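Local coordinates for periplasmic binding protein (Xylanimonas cellulosilytica, PDB 4MX8) that probably binds an iron-siderophore-type or related ligand for uptake, as a TroA-like solute-binding protein of the bacterial solute-binding protein 8 family, at residues Leu193-Gly201 and Arg208-Phe216; Ala179-Gly190 and Pro244-Asp253. All coordinates share one frame; numbering follows the deposited sequence.

Overall arrangement
Contacts 1 and 2 lie side by side in the alpha/beta lobe that follows the long helix 155-179, their centres about 10 Å apart. Strand 183-189 is flanked by antiparallel strand 192-195 and parallel strand 246-251, so both contacts reach one mixed sheet, contact 2 within it and contact 1 at one of its edge strands, 192-195. Along the chain, 193-201 and 208-216 are nested inside the loop that contact 2 closes. The join is direct: Leu196 N lies 2.7 Å from Gly185 O, Tyr213 OH lies 2.8 Å from Gly185 N, and Ile212 CD1 packs on Trp248. The Tyr213 phenol and the Ile212 side chain thus join helix 207-214 to the sheet, alpha/beta packing consistent with a lobe of a TroA-like binding protein.

Contact 1 (Leu193-Gly201 and Arg208-Phe216); sequences LSALSPNTG and RGGLIYDVF
Leu196 rests on Gly209 where the chain leading on from strand 192-195, in the alpha/beta lobe, passes along helix 207-214. Its CB approaches Gly209 O at 3.5 Å; with CG beside its backbone N (chi1 -61°), the branch lies along Gly209, CD2 over its CA and CD1 by its O. The carbonyl of Leu196 takes the hydroxyl of Tyr213, with OH 2.7 Å from Leu196 O and raised above the carbonyl plane. Because that OH also accepts from Gly185 N, the phenol ties strand 183-189 to the loop, and a phenylalanine here would probably leave both Leu196 O and Gly185 N without this mate. Ser197 O comes 3.1 Å from Gly210 CA, and Ser197 OG donates to Pro198 O. Next comes Pro198, whose ring lies obliquely over the Tyr213 face: CD sits 3.9 Å from the ring centroid and 23° off its normal, the geometry of a CH-pi contact. Ile212 CG2 lies over the opposite face, so the aromatic ring is sandwiched. Pro198 CA passes 4.0 Å from Gly210 CA, and a CB on Gly210 would come within 2.6 Å of Asn199 N. Beyond the proline, ND2 of Asn199 turns to Asp203 O, while its backbone N-H points at the helix, donating to the syn lone pair of Asp214 OD2 across 3.0 Å.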
loop_
_atom_site.group_PDB
_atom_site.type_symbol
_atom_site.label_atom_id
_atom_site.label_comp_id
_atom_site.label_asym_id
_atom_site.label_seq_id
_atom_site.Cartn_x
_atom_site.Cartn_y
_atom_site.Cartn_z
ATOM N N LEU A 193 -8.595 -8.340 16.707
ATOM C CA LEU A 193 -9.224 -8.110 15.403
ATOM C C LEU A 193 -9.604 -6.629 15.219
ATOM O O LEU A 193 -10.163 -6.013 16.114
ATOM C CB LEU A 193 -10.452 -9.023 15.230
ATOM C CG LEU A 193 -10.255 -10.374 14.528
ATOM C CD1 LEU A 193 -9.184 -11.189 15.155
ATOM C CD2 LEU A 193 -11.528 -11.180 14.498
ATOM N N SER A 194 -9.279 -6.049 14.073
ATOM C CA SER A 194 -9.728 -4.686 13.764
ATOM C C SER A 194 -10.569 -4.720 12.495
ATOM O O SER A 194 -10.166 -5.316 11.498
ATOM C CB SER A 194 -8.542 -3.732 13.568
ATOM O OG SER A 194 -7.505 -3.985 14.504
ATOM N N ALA A 195 -11.743 -4.101 12.530
ATOM C CA ALA A 195 -12.600 -4.068 11.350
ATOM C C ALA A 195 -12.113 -3.027 10.348
ATOM O O ALA A 195 -11.900 -1.861 10.707
ATOM C CB ALA A 195 -14.043 -3.796 11.738
ATOM N N LEU A 196 -11.931 -3.449 9.098
ATOM C CA LEU A 196 -11.666 -2.500 8.017
ATOM C C LEU A 196 -12.958 -1.876 7.491
ATOM O O LEU A 196 -14.001 -2.503 7.456
ATOM C CB LEU A 196 -10.932 -3.169 6.874
ATOM C CG LEU A 196 -9.594 -3.731 7.286
ATOM C CD1 LEU A 196 -8.911 -4.311 6.066
ATOM C CD2 LEU A 196 -8.800 -2.635 7.901
ATOM N N SER A 197 -12.875 -0.633 7.060
ATOM C CA SER A 197 -14.072 0.132 6.787
ATOM C C SER A 197 -13.893 0.849 5.457
ATOM O O SER A 197 -12.793 1.324 5.158
ATOM C CB SER A 197 -14.268 1.139 7.929
ATOM O OG SER A 197 -15.132 2.192 7.550
ATOM N N PRO A 198 -14.958 0.928 4.644
ATOM C CA PRO A 198 -14.870 1.760 3.438
ATOM C C PRO A 198 -14.402 3.160 3.814
ATOM O O PRO A 198 -14.794 3.705 4.854
ATOM C CB PRO A 198 -16.318 1.826 2.946
ATOM C CG PRO A 198 -16.949 0.644 3.467
ATOM C CD PRO A 198 -16.288 0.325 4.791
ATOM N N ASN A 199 -13.549 3.731 2.980
ATOM C CA ASN A 199 -13.020 5.057 3.233
ATOM C C ASN A 199 -14.108 6.100 3.051
ATOM O O ASN A 199 -14.734 6.172 1.999
ATOM C CB ASN A 199 -11.883 5.335 2.260
ATOM C CG ASN A 199 -10.984 6.454 2.708
ATOM O OD1 ASN A 199 -11.084 6.946 3.839
ATOM N ND2 ASN A 199 -10.076 6.862 1.820
ATOM N N THR A 200 -14.337 6.893 4.087
ATOM C CA THR A 200 -15.256 8.015 4.004
ATOM C C THR A 200 -14.447 9.314 4.005
ATOM O O THR A 200 -13.537 9.503 4.826
ATOM C CB THR A 200 -16.287 7.992 5.163
ATOM O OG1 THR A 200 -15.607 7.836 6.422
ATOM C CG2 THR A 200 -17.284 6.842 4.964
ATOM N N GLY A 201 -14.764 10.197 3.064
ATOM C CA GLY A 201 -14.002 11.419 2.898
ATOM C C GLY A 201 -12.793 11.230 1.999
ATOM O O GLY A 201 -12.628 10.196 1.350
ATOM N N ARG A 208 -6.294 2.850 2.895
ATOM C CA ARG A 208 -5.755 1.491 2.923
ATOM C C ARG A 208 -6.742 0.470 3.450
ATOM O O ARG A 208 -6.898 -0.607 2.882
ATOM C CB ARG A 208 -4.480 1.440 3.753
ATOM C CG ARG A 208 -3.762 0.128 3.638
ATOM C CD ARG A 208 -2.481 0.156 4.415
ATOM N NE ARG A 208 -2.730 0.353 5.834
ATOM C CZ ARG A 208 -1.813 0.816 6.672
ATOM N NH1 ARG A 208 -0.605 1.128 6.208
ATOM N NH2 ARG A 208 -2.103 0.980 7.960
ATOM N N GLY A 209 -7.406 0.808 4.545
ATOM C CA GLY A 209 -8.383 -0.099 5.103
ATOM C C GLY A 209 -9.508 -0.329 4.126
ATOM O O GLY A 209 -9.959 -1.454 3.955
ATOM N N GLY A 210 -9.944 0.740 3.468
ATOM C CA GLY A 210 -11.102 0.672 2.592
ATOM C C GLY A 210 -10.884 0.024 1.238
ATOM O O GLY A 210 -11.846 -0.222 0.516
ATOM N N LEU A 211 -9.627 -0.263 0.910
ATOM C CA LEU A 211 -9.244 -0.802 -0.396
ATOM C C LEU A 211 -10.136 -1.942 -0.900
ATOM O O LEU A 211 -10.643 -1.916 -2.021
ATOM C CB LEU A 211 -7.807 -1.302 -0.319
ATOM C CG LEU A 211 -6.822 -0.897 -1.398
ATOM C CD1 LEU A 211 -6.796 0.596 -1.530
ATOM C CD2 LEU A 211 -5.471 -1.407 -0.967
ATOM N N ILE A 212 -10.319 -2.937 -0.048
ATOM C CA ILE A 212 -11.126 -4.100 -0.363
ATOM C C ILE A 212 -12.572 -3.715 -0.789
ATOM O O ILE A 212 -13.177 -4.358 -1.645
ATOM C CB ILE A 212 -11.054 -5.076 0.851
ATOM C CG1 ILE A 212 -10.598 -6.458 0.396
ATOM C CG2 ILE A 212 -12.327 -5.086 1.693
ATOM C CD1 ILE A 212 -11.549 -7.147 -0.541
ATOM N N TYR A 213 -13.107 -2.638 -0.215
ATOM C CA TYR A 213 -14.464 -2.198 -0.524
ATOM C C TYR A 213 -14.453 -1.159 -1.630
ATOM O O TYR A 213 -15.344 -1.139 -2.473
ATOM C CB TYR A 213 -15.154 -1.555 0.700
ATOM C CG TYR A 213 -15.040 -2.301 2.007
ATOM C CD1 TYR A 213 -15.862 -3.373 2.287
ATOM C CD2 TYR A 213 -14.123 -1.912 2.970
ATOM C CE1 TYR A 213 -15.758 -4.056 3.488
ATOM C CE2 TYR A 213 -14.010 -2.587 4.170
ATOM C CZ TYR A 213 -14.830 -3.657 4.420
ATOM O OH TYR A 213 -14.726 -4.332 5.610
ATOM N N ASP A 214 -13.461 -0.274 -1.598
ATOM C CA ASP A 214 -13.449 0.941 -2.430
ATOM C C ASP A 214 -12.989 0.717 -3.875
ATOM O O ASP A 214 -13.543 1.291 -4.813
ATOM C CB ASP A 214 -12.565 2.003 -1.781
ATOM C CG ASP A 214 -13.111 2.483 -0.439
ATOM O OD1 ASP A 214 -14.354 2.492 -0.251
ATOM O OD2 ASP A 214 -12.285 2.856 0.427
ATOM N N VAL A 215 -11.970 -0.120 -4.025
ATOM C CA VAL A 215 -11.421 -0.501 -5.316
ATOM C C VAL A 215 -12.075 -1.776 -5.888
ATOM O O VAL A 215 -12.488 -1.812 -7.051
ATOM C CB VAL A 215 -9.914 -0.764 -5.171
ATOM C CG1 VAL A 215 -9.337 -1.407 -6.438
ATOM C CG2 VAL A 215 -9.196 0.509 -4.804
ATOM N N PHE A 216 -12.164 -2.820 -5.069
ATOM C CA PHE A 216 -12.637 -4.119 -5.544
ATOM C C PHE A 216 -14.144 -4.378 -5.392
ATOM O O PHE A 216 -14.683 -5.323 -5.972
ATOM C CB PHE A 216 -11.801 -5.235 -4.925
ATOM C CG PHE A 216 -10.359 -5.169 -5.329
ATOM C CD1 PHE A 216 -9.949 -5.625 -6.572
ATOM C CD2 PHE A 216 -9.419 -4.605 -4.493
ATOM C CE1 PHE A 216 -8.621 -5.542 -6.951
ATOM C CE2 PHE A 216 -8.090 -4.532 -4.858
ATOM C CZ PHE A 216 -7.689 -5.002 -6.083
#

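Contact 2 (Ala179-Gly190 and Pro244-Asp253)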
loop_
_atom_site.group_PDB
_atom_site.type_symbol
_atom_site.label_atom_id
_atom_site.label_comp_id
_atom_site.label_asym_id
_atom_site.label_seq_id
_atom_site.Cartn_x
_atom_site.Cartn_y
_atom_site.Cartn_z
ATOM N N ALA A 179 -19.436 -13.500 -6.939
ATOM C CA ALA A 179 -19.516 -14.147 -5.627
ATOM C C ALA A 179 -20.712 -13.606 -4.861
ATOM O O ALA A 179 -21.252 -14.251 -3.976
ATOM C CB ALA A 179 -18.242 -13.884 -4.834
ATOM N N SER A 180 -21.090 -12.389 -5.221
ATOM C CA SER A 180 -22.063 -11.595 -4.493
ATOM C C SER A 180 -21.821 -11.616 -2.992
ATOM O O SER A 180 -20.673 -11.677 -2.504
ATOM C CB SER A 180 -23.494 -12.028 -4.803
ATOM O OG SER A 180 -24.407 -10.984 -4.499
ATOM N N GLY A 181 -22.931 -11.539 -2.275
ATOM C CA GLY A 181 -22.909 -11.553 -0.844
ATOM C C GLY A 181 -22.343 -10.291 -0.260
ATOM O O GLY A 181 -22.019 -9.327 -0.948
ATOM N N THR A 182 -22.238 -10.330 1.053
ATOM C CA THR A 182 -21.690 -9.268 1.848
ATOM C C THR A 182 -20.282 -9.682 2.324
ATOM O O THR A 182 -19.989 -10.882 2.445
ATOM C CB THR A 182 -22.608 -9.059 3.044
ATOM O OG1 THR A 182 -22.167 -7.928 3.774
ATOM C CG2 THR A 182 -22.609 -10.282 3.973
ATOM N N GLY A 183 -19.401 -8.713 2.576
ATOM C CA GLY A 183 -18.065 -9.040 3.061
ATOM C C GLY A 183 -17.578 -8.160 4.202
ATOM O O GLY A 183 -18.128 -7.086 4.444
ATOM N N LEU A 184 -16.547 -8.612 4.909
ATOM C CA LEU A 184 -15.910 -7.794 5.936
ATOM C C LEU A 184 -14.404 -7.981 5.876
ATOM O O LEU A 184 -13.917 -9.108 5.840
ATOM C CB LEU A 184 -16.414 -8.162 7.331
ATOM C CG LEU A 184 -15.778 -7.344 8.452
ATOM C CD1 LEU A 184 -16.265 -5.912 8.384
ATOM C CD2 LEU A 184 -16.047 -7.945 9.812
ATOM N N GLY A 185 -13.665 -6.878 5.849
ATOM C CA GLY A 185 -12.221 -6.944 5.912
ATOM C C GLY A 185 -11.751 -6.806 7.353
ATOM O O GLY A 185 -12.186 -5.913 8.099
ATOM N N ILE A 186 -10.871 -7.706 7.770
ATOM C CA ILE A 186 -10.294 -7.589 9.095
ATOM C C ILE A 186 -8.782 -7.562 9.025
ATOM O O ILE A 186 -8.173 -8.027 8.059
ATOM C CB ILE A 186 -10.746 -8.703 10.076
ATOM C CG1 ILE A 186 -10.412 -10.093 9.539
ATOM C CG2 ILE A 186 -12.213 -8.576 10.374
ATOM C CD1 ILE A 186 -10.517 -11.162 10.582
HETATM N N MSE A 187 -8.188 -6.999 10.068
HETATM C CA MSE A 187 -6.752 -6.959 10.202
HETATM C C MSE A 187 -6.398 -7.531 11.561
HETATM O O MSE A 187 -6.821 -7.011 12.589
HETATM C CB MSE A 187 -6.265 -5.524 10.083
HETATM C CG MSE A 187 -4.781 -5.413 9.836
HETATM SE SE MSE A 187 -4.337 -3.627 9.306
HETATM C CE MSE A 187 -4.959 -3.689 7.444
ATOM N N VAL A 188 -5.649 -8.624 11.563
ATOM C CA VAL A 188 -5.296 -9.298 12.804
ATOM C C VAL A 188 -3.942 -8.817 13.309
ATOM O O VAL A 188 -2.963 -8.787 12.563
ATOM C CB VAL A 188 -5.245 -10.809 12.609
ATOM C CG1 VAL A 188 -4.841 -11.472 13.891
ATOM C CG2 VAL A 188 -6.582 -11.312 12.133
ATOM N N SER A 189 -3.885 -8.433 14.575
ATOM C CA SER A 189 -2.641 -7.953 15.139
ATOM C C SER A 189 -2.538 -8.272 16.624
ATOM O O SER A 189 -3.194 -7.644 17.453
ATOM C CB SER A 189 -2.513 -6.451 14.921
ATOM O OG SER A 189 -1.278 -5.970 15.426
ATOM N N GLY A 190 -1.705 -9.241 16.966
ATOM C CA GLY A 190 -1.477 -9.521 18.364
ATOM C C GLY A 190 -2.704 -10.180 18.935
ATOM O O GLY A 190 -3.094 -9.917 20.078
ATOM N N PRO A 244 -20.672 -12.005 8.117
ATOM C CA PRO A 244 -20.445 -11.685 6.711
ATOM C C PRO A 244 -20.290 -12.962 5.907
ATOM O O PRO A 244 -19.786 -13.957 6.445
ATOM C CB PRO A 244 -19.125 -10.910 6.734
ATOM C CG PRO A 244 -18.432 -11.370 7.955
ATOM C CD PRO A 244 -19.494 -11.730 8.954
ATOM N N GLN A 245 -20.733 -12.928 4.650
ATOM C CA GLN A 245 -20.616 -14.062 3.751
ATOM C C GLN A 245 -19.159 -14.368 3.405
ATOM O O GLN A 245 -18.767 -15.526 3.306
ATOM C CB GLN A 245 -21.413 -13.801 2.476
ATOM C CG GLN A 245 -21.458 -14.995 1.545
ATOM C CD GLN A 245 -22.361 -16.080 2.075
ATOM O OE1 GLN A 245 -23.330 -15.789 2.771
ATOM N NE2 GLN A 245 -22.048 -17.339 1.764
ATOM N N TRP A 246 -18.363 -13.321 3.210
ATOM C CA TRP A 246 -16.953 -13.478 2.907
ATOM C C TRP A 246 -16.156 -12.699 3.937
ATOM O O TRP A 246 -16.523 -11.561 4.281
ATOM C CB TRP A 246 -16.667 -12.907 1.532
ATOM C CG TRP A 246 -17.408 -13.560 0.453
ATOM C CD1 TRP A 246 -18.587 -13.155 -0.092
ATOM C CD2 TRP A 246 -17.032 -14.752 -0.231
ATOM N NE1 TRP A 246 -18.971 -14.027 -1.082
ATOM C CE2 TRP A 246 -18.029 -15.020 -1.182
ATOM C CE3 TRP A 246 -15.947 -15.621 -0.130
ATOM C CZ2 TRP A 246 -17.971 -16.124 -2.034
ATOM C CZ3 TRP A 246 -15.893 -16.720 -0.971
ATOM C CH2 TRP A 246 -16.900 -16.961 -1.911
ATOM N N LEU A 247 -15.076 -13.305 4.435
ATOM C CA LEU A 247 -14.186 -12.650 5.392
ATOM C C LEU A 247 -12.813 -12.510 4.757
ATOM O O LEU A 247 -12.200 -13.515 4.382
ATOM C CB LEU A 247 -14.089 -13.466 6.679
ATOM C CG LEU A 247 -13.279 -12.930 7.871
ATOM C CD1 LEU A 247 -13.994 -11.780 8.542
ATOM C CD2 LEU A 247 -13.023 -14.036 8.874
ATOM N N TRP A 248 -12.346 -11.264 4.626
ATOM C CA TRP A 248 -11.060 -10.957 3.999
ATOM C C TRP A 248 -10.037 -10.554 5.044
ATOM O O TRP A 248 -10.191 -9.521 5.682
ATOM C CB TRP A 248 -11.211 -9.797 3.024
ATOM C CG TRP A 248 -12.161 -10.035 1.888
ATOM C CD1 TRP A 248 -13.506 -9.809 1.885
ATOM C CD2 TRP A 248 -11.838 -10.517 0.582
ATOM N NE1 TRP A 248 -14.042 -10.127 0.660
ATOM C CE2 TRP A 248 -13.035 -10.558 -0.159
ATOM C CE3 TRP A 248 -10.651 -10.910 -0.036
ATOM C CZ2 TRP A 248 -13.082 -10.975 -1.479
ATOM C CZ3 TRP A 248 -10.700 -11.322 -1.349
ATOM C CH2 TRP A 248 -11.907 -11.356 -2.055
ATOM N N VAL A 249 -8.979 -11.344 5.189
ATOM C CA VAL A 249 -8.063 -11.203 6.316
ATOM C C VAL A 249 -6.669 -10.719 5.936
ATOM O O VAL A 249 -6.025 -11.292 5.055
ATOM C CB VAL A 249 -7.894 -12.548 7.022
ATOM C CG1 VAL A 249 -7.069 -12.382 8.277
ATOM C CG2 VAL A 249 -9.255 -13.135 7.342
ATOM N N VAL A 250 -6.212 -9.674 6.622
ATOM C CA VAL A 250 -4.838 -9.165 6.510
ATOM C C VAL A 250 -4.096 -9.433 7.824
ATOM O O VAL A 250 -4.451 -8.878 8.864
ATOM C CB VAL A 250 -4.847 -7.643 6.272
ATOM C CG1 VAL A 250 -3.459 -7.101 6.262
ATOM C CG2 VAL A 250 -5.531 -7.320 4.982
ATOM N N ASP A 251 -3.082 -10.286 7.795
ATOM C CA ASP A 251 -2.329 -10.605 9.010
ATOM C C ASP A 251 -1.253 -9.536 9.234
ATOM O O ASP A 251 -0.155 -9.626 8.694
ATOM C CB ASP A 251 -1.687 -11.980 8.849
ATOM C CG ASP A 251 -1.006 -12.469 10.102
ATOM O OD1 ASP A 251 -0.862 -11.689 11.072
ATOM O OD2 ASP A 251 -0.615 -13.658 10.106
ATOM N N ARG A 252 -1.556 -8.516 10.021
ATOM C CA ARG A 252 -0.636 -7.386 10.143
ATOM C C ARG A 252 0.660 -7.773 10.846
ATOM O O ARG A 252 1.718 -7.235 10.534
ATOM C CB ARG A 252 -1.305 -6.231 10.882
ATOM C CG ARG A 252 -0.448 -4.995 11.049
ATOM C CD ARG A 252 -1.091 -4.050 12.034
ATOM N NE ARG A 252 -0.094 -3.523 12.957
ATOM C CZ ARG A 252 -0.377 -2.918 14.105
ATOM N NH1 ARG A 252 -1.636 -2.756 14.478
ATOM N NH2 ARG A 252 0.603 -2.471 14.879
ATOM N N ASP A 253 0.577 -8.705 11.789
ATOM C CA ASP A 253 1.765 -9.154 12.508
ATOM C C ASP A 253 2.732 -9.908 11.607
ATOM O O ASP A 253 3.939 -9.931 11.856
ATOM C CB ASP A 253 1.393 -10.009 13.727
ATOM C CG ASP A 253 0.992 -9.165 14.925
ATOM O OD1 ASP A 253 1.247 -7.939 14.912
ATOM O OD2 ASP A 253 0.424 -9.728 15.881
#
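Thr182 O accepts from Trp246 N at the start of a run of parallel backbone bonds that closes at Val188 O with Arg252 N; the two strand axes are 4.8 Å apart and inclined by 22°. On one face Leu184, Ile186 and Val188 meet Pro244, Leu247 and Val249. The Pro244 ring packs against the base of Leu184, CG 3.8 Å from Leu184 CB. Ile186 fills the notch between two residues of the other strand: its CG1 sits between the backbone N and the carbonyl carbon (chi1 58°), which brings CD1 within 4.0 Å of Val249 CG2 and 4.1 Å of Leu247 CD1. The other face has the opposite relief. The Trp248 indole leans toward Gly183, where a CB would lie 3.5 Å from its NE1; Gly185 CA passes 3.3 Å from Trp248 O. The Trp246 indole turns instead to the Ala179-Ser180 turn: NE1 makes a weak hydrogen bond to Ser180 O, bent to 122° at the hydrogen, and Ala179 CB meets the ring obliquely, 3.6 Å from CZ2. Selenomethionine Met187 bends at chi3, which lays CE beside Val250 CG1 at 3.9 Å. Near the start of helix 252-256, Ser189 OG sits over one face of the Arg252 guanidinium and donates to Asp253 OD1 from above the carboxylate plane. Asp251 caps that helix through a weak bond from Ala254 N to OD1, while OD2 accepts from Ala264 N. Between these parallel neighbours the chain runs through helix 236-242, which packs on Leu184 and Leu247: the crossover connection of an alpha/beta lobe, consistent with TroA-like proteins.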